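Local coordinates for hypothetical protein (Bacteroides caccae, PDB 4M8R) that is of unknown function but pairs an Ig-like N-terminal domain with a WD40-like, probably propeller-type domain of the DUF4784 family, at residues V263-G267 / N268-L272. Numbering follows the deposited sequence.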
loop_
_atom_site.group_PDB
_atom_site.type_symbol
_atom_site.label_atom_id
_atom_site.label_comp_id
_atom_site.label_asym_id
_atom_site.label_seq_id
_atom_site.Cartn_x
_atom_site.Cartn_y
_atom_site.Cartn_z
ATOM N N VAL A 263 -10.954 -19.002 -17.254
ATOM C CA VAL A 263 -9.889 -18.655 -16.323
ATOM C C VAL A 263 -8.767 -17.932 -17.046
ATOM O O VAL A 263 -8.294 -18.388 -18.078
ATOM C CB VAL A 263 -9.337 -19.921 -15.641
ATOM C CG1 VAL A 263 -8.040 -19.625 -14.905
ATOM C CG2 VAL A 263 -10.367 -20.496 -14.684
ATOM N N PHE A 264 -8.359 -16.795 -16.495
ATOM C CA PHE A 264 -7.203 -16.063 -17.004
ATOM C C PHE A 264 -5.926 -16.786 -16.619
ATOM O O PHE A 264 -5.714 -17.099 -15.449
ATOM C CB PHE A 264 -7.124 -14.650 -16.405
ATOM C CG PHE A 264 -8.002 -13.635 -17.083
ATOM C CD1 PHE A 264 -7.689 -13.160 -18.343
ATOM C CD2 PHE A 264 -9.124 -13.122 -16.440
ATOM C CE1 PHE A 264 -8.487 -12.209 -18.964
ATOM C CE2 PHE A 264 -9.926 -12.176 -17.053
ATOM C CZ PHE A 264 -9.608 -11.721 -18.322
HETATM N N MSE A 265 -5.061 -17.017 -17.596
HETATM C CA MSE A 265 -3.697 -17.443 -17.309
HETATM C C MSE A 265 -2.961 -16.296 -16.671
HETATM O O MSE A 265 -3.428 -15.155 -16.721
HETATM C CB MSE A 265 -3.050 -17.834 -18.620
HETATM C CG MSE A 265 -1.809 -18.675 -18.389
HETATM SE SE MSE A 265 -1.258 -19.438 -20.107
HETATM C CE MSE A 265 -2.916 -20.322 -20.687
ATOM N N GLN A 266 -1.818 -16.575 -16.043
ATOM C CA GLN A 266 -1.009 -15.509 -15.444
ATOM C C GLN A 266 -0.613 -14.516 -16.538
ATOM O O GLN A 266 -0.261 -14.915 -17.649
ATOM C CB GLN A 266 0.234 -16.059 -14.728
ATOM C CG GLN A 266 0.970 -15.018 -13.881
ATOM C CD GLN A 266 2.205 -15.572 -13.177
ATOM O OE1 GLN A 266 2.103 -16.218 -12.136
ATOM N NE2 GLN A 266 3.381 -15.305 -13.740
ATOM N N GLY A 267 -0.711 -13.227 -16.218
ATOM C CA GLY A 267 -0.512 -12.159 -17.199
ATOM C C GLY A 267 -1.815 -11.666 -17.812
ATOM O O GLY A 267 -1.851 -10.585 -18.403
ATOM N N ASN A 268 -2.879 -12.464 -17.680
ATOM C CA ASN A 268 -4.230 -12.096 -18.114
ATOM C C ASN A 268 -4.371 -11.818 -19.611
ATOM O O ASN A 268 -5.178 -10.991 -20.015
ATOM C CB ASN A 268 -4.753 -10.906 -17.287
ATOM C CG ASN A 268 -4.867 -11.226 -15.806
ATOM O OD1 ASN A 268 -4.740 -12.378 -15.390
ATOM N ND2 ASN A 268 -5.121 -10.203 -15.001
ATOM N N GLU A 269 -3.595 -12.526 -20.426
ATOM C CA GLU A 269 -3.664 -12.382 -21.879
ATOM C C GLU A 269 -4.386 -13.552 -22.538
ATOM O O GLU A 269 -5.097 -13.365 -23.528
ATOM C CB GLU A 269 -2.259 -12.232 -22.461
ATOM C CG GLU A 269 -1.579 -10.934 -22.046
ATOM C CD GLU A 269 -0.140 -10.819 -22.518
ATOM O OE1 GLU A 269 0.231 -11.476 -23.514
ATOM O OE2 GLU A 269 0.624 -10.060 -21.892
ATOM N N ILE A 270 -4.200 -14.750 -21.987
ATOM C CA ILE A 270 -4.841 -15.959 -22.494
ATOM C C ILE A 270 -5.920 -16.430 -21.520
ATOM O O ILE A 270 -5.709 -16.427 -20.303
ATOM C CB ILE A 270 -3.815 -17.099 -22.691
ATOM C CG1 ILE A 270 -2.594 -16.617 -23.495
ATOM C CG2 ILE A 270 -4.462 -18.298 -23.376
ATOM C CD1 ILE A 270 -2.891 -16.211 -24.925
ATOM N N ILE A 271 -7.068 -16.839 -22.065
ATOM C CA ILE A 271 -8.194 -17.317 -21.269
ATOM C C ILE A 271 -8.524 -18.757 -21.632
ATOM O O ILE A 271 -8.627 -19.094 -22.806
ATOM C CB ILE A 271 -9.448 -16.440 -21.483
ATOM C CG1 ILE A 271 -9.219 -15.038 -20.892
ATOM C CG2 ILE A 271 -10.672 -17.089 -20.843
ATOM C CD1 ILE A 271 -10.217 -13.984 -21.338
ATOM N N LEU A 272 -8.715 -19.593 -20.618
ATOM C CA LEU A 272 -9.068 -20.998 -20.816
ATOM C C LEU A 272 -10.580 -21.178 -20.746
ATOM O O LEU A 272 -11.212 -20.772 -19.776
ATOM C CB LEU A 272 -8.412 -21.883 -19.751
ATOM C CG LEU A 272 -6.901 -22.118 -19.826
ATOM C CD1 LEU A 272 -6.123 -20.822 -19.646
ATOM C CD2 LEU A 272 -6.494 -23.133 -18.769
HETATM O O HOH W 1 -1.605 -14.915 -19.917
HETATM O O HOH W 2 -1.892 -12.625 -13.804
#
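Phe264 and Ile271 form a non-hydrogen-bonded pair of the antiparallel hairpin formed by strands 262-264 and 270-276, and their side chains run side by side. With CG anti to its carbonyl carbon (chi1 -82°), Phe264 brings CE1 to 3.4 Å from CD1 of Ile271, while CB lies 3.4 Å from OD1 of Asn268, whose amide plane is turned 46° from the ring. Val263 and Leu272, whose side chains lie on the other face, form the hydrogen-bonded pair, the straighter bond running 2.8 Å from Leu272 N to Val263 O. The selenomethionine Met265 reaches over this side: a bend at chi3 (-54°) swings CE to 3.4 Å from Leu272 CD1, and CG2 of Ile270 touches the same methyl. Its own N-H points almost straight at Ile270 O, 2.8 Å away. Val327 of strand 325-333 packs on the side chains of Val263, Met265 and Leu272.

The turn Met265 to Asn268, of type II, is the looser, water-bridged part, where Asn268 N returns 2.9 Å to Met265 O. One water bridges Gln266 O and Glu269 N beside the exposed Glu269 side chain; a second links Gly267 N to Asn268 OD1. Asn268 itself is buried, its OD1 also taking a bond from Lys325 and its ND2 giving one to Ser203 O.

Phe57 of the second subunit, another copy of the protein, meets the Phe264 ring. With an alanine here, CD1 of Ile271 would probably be left without its ring and the neighbouring Phe57 without its aromatic partner. Lys325 NZ also bonds Phe264 O; bound to both this carbonyl and the Asn268 amide, the ammonium group ties the end of strand 262-264 and the turn to the start of strand 325-333 and probably polarises both oxygens.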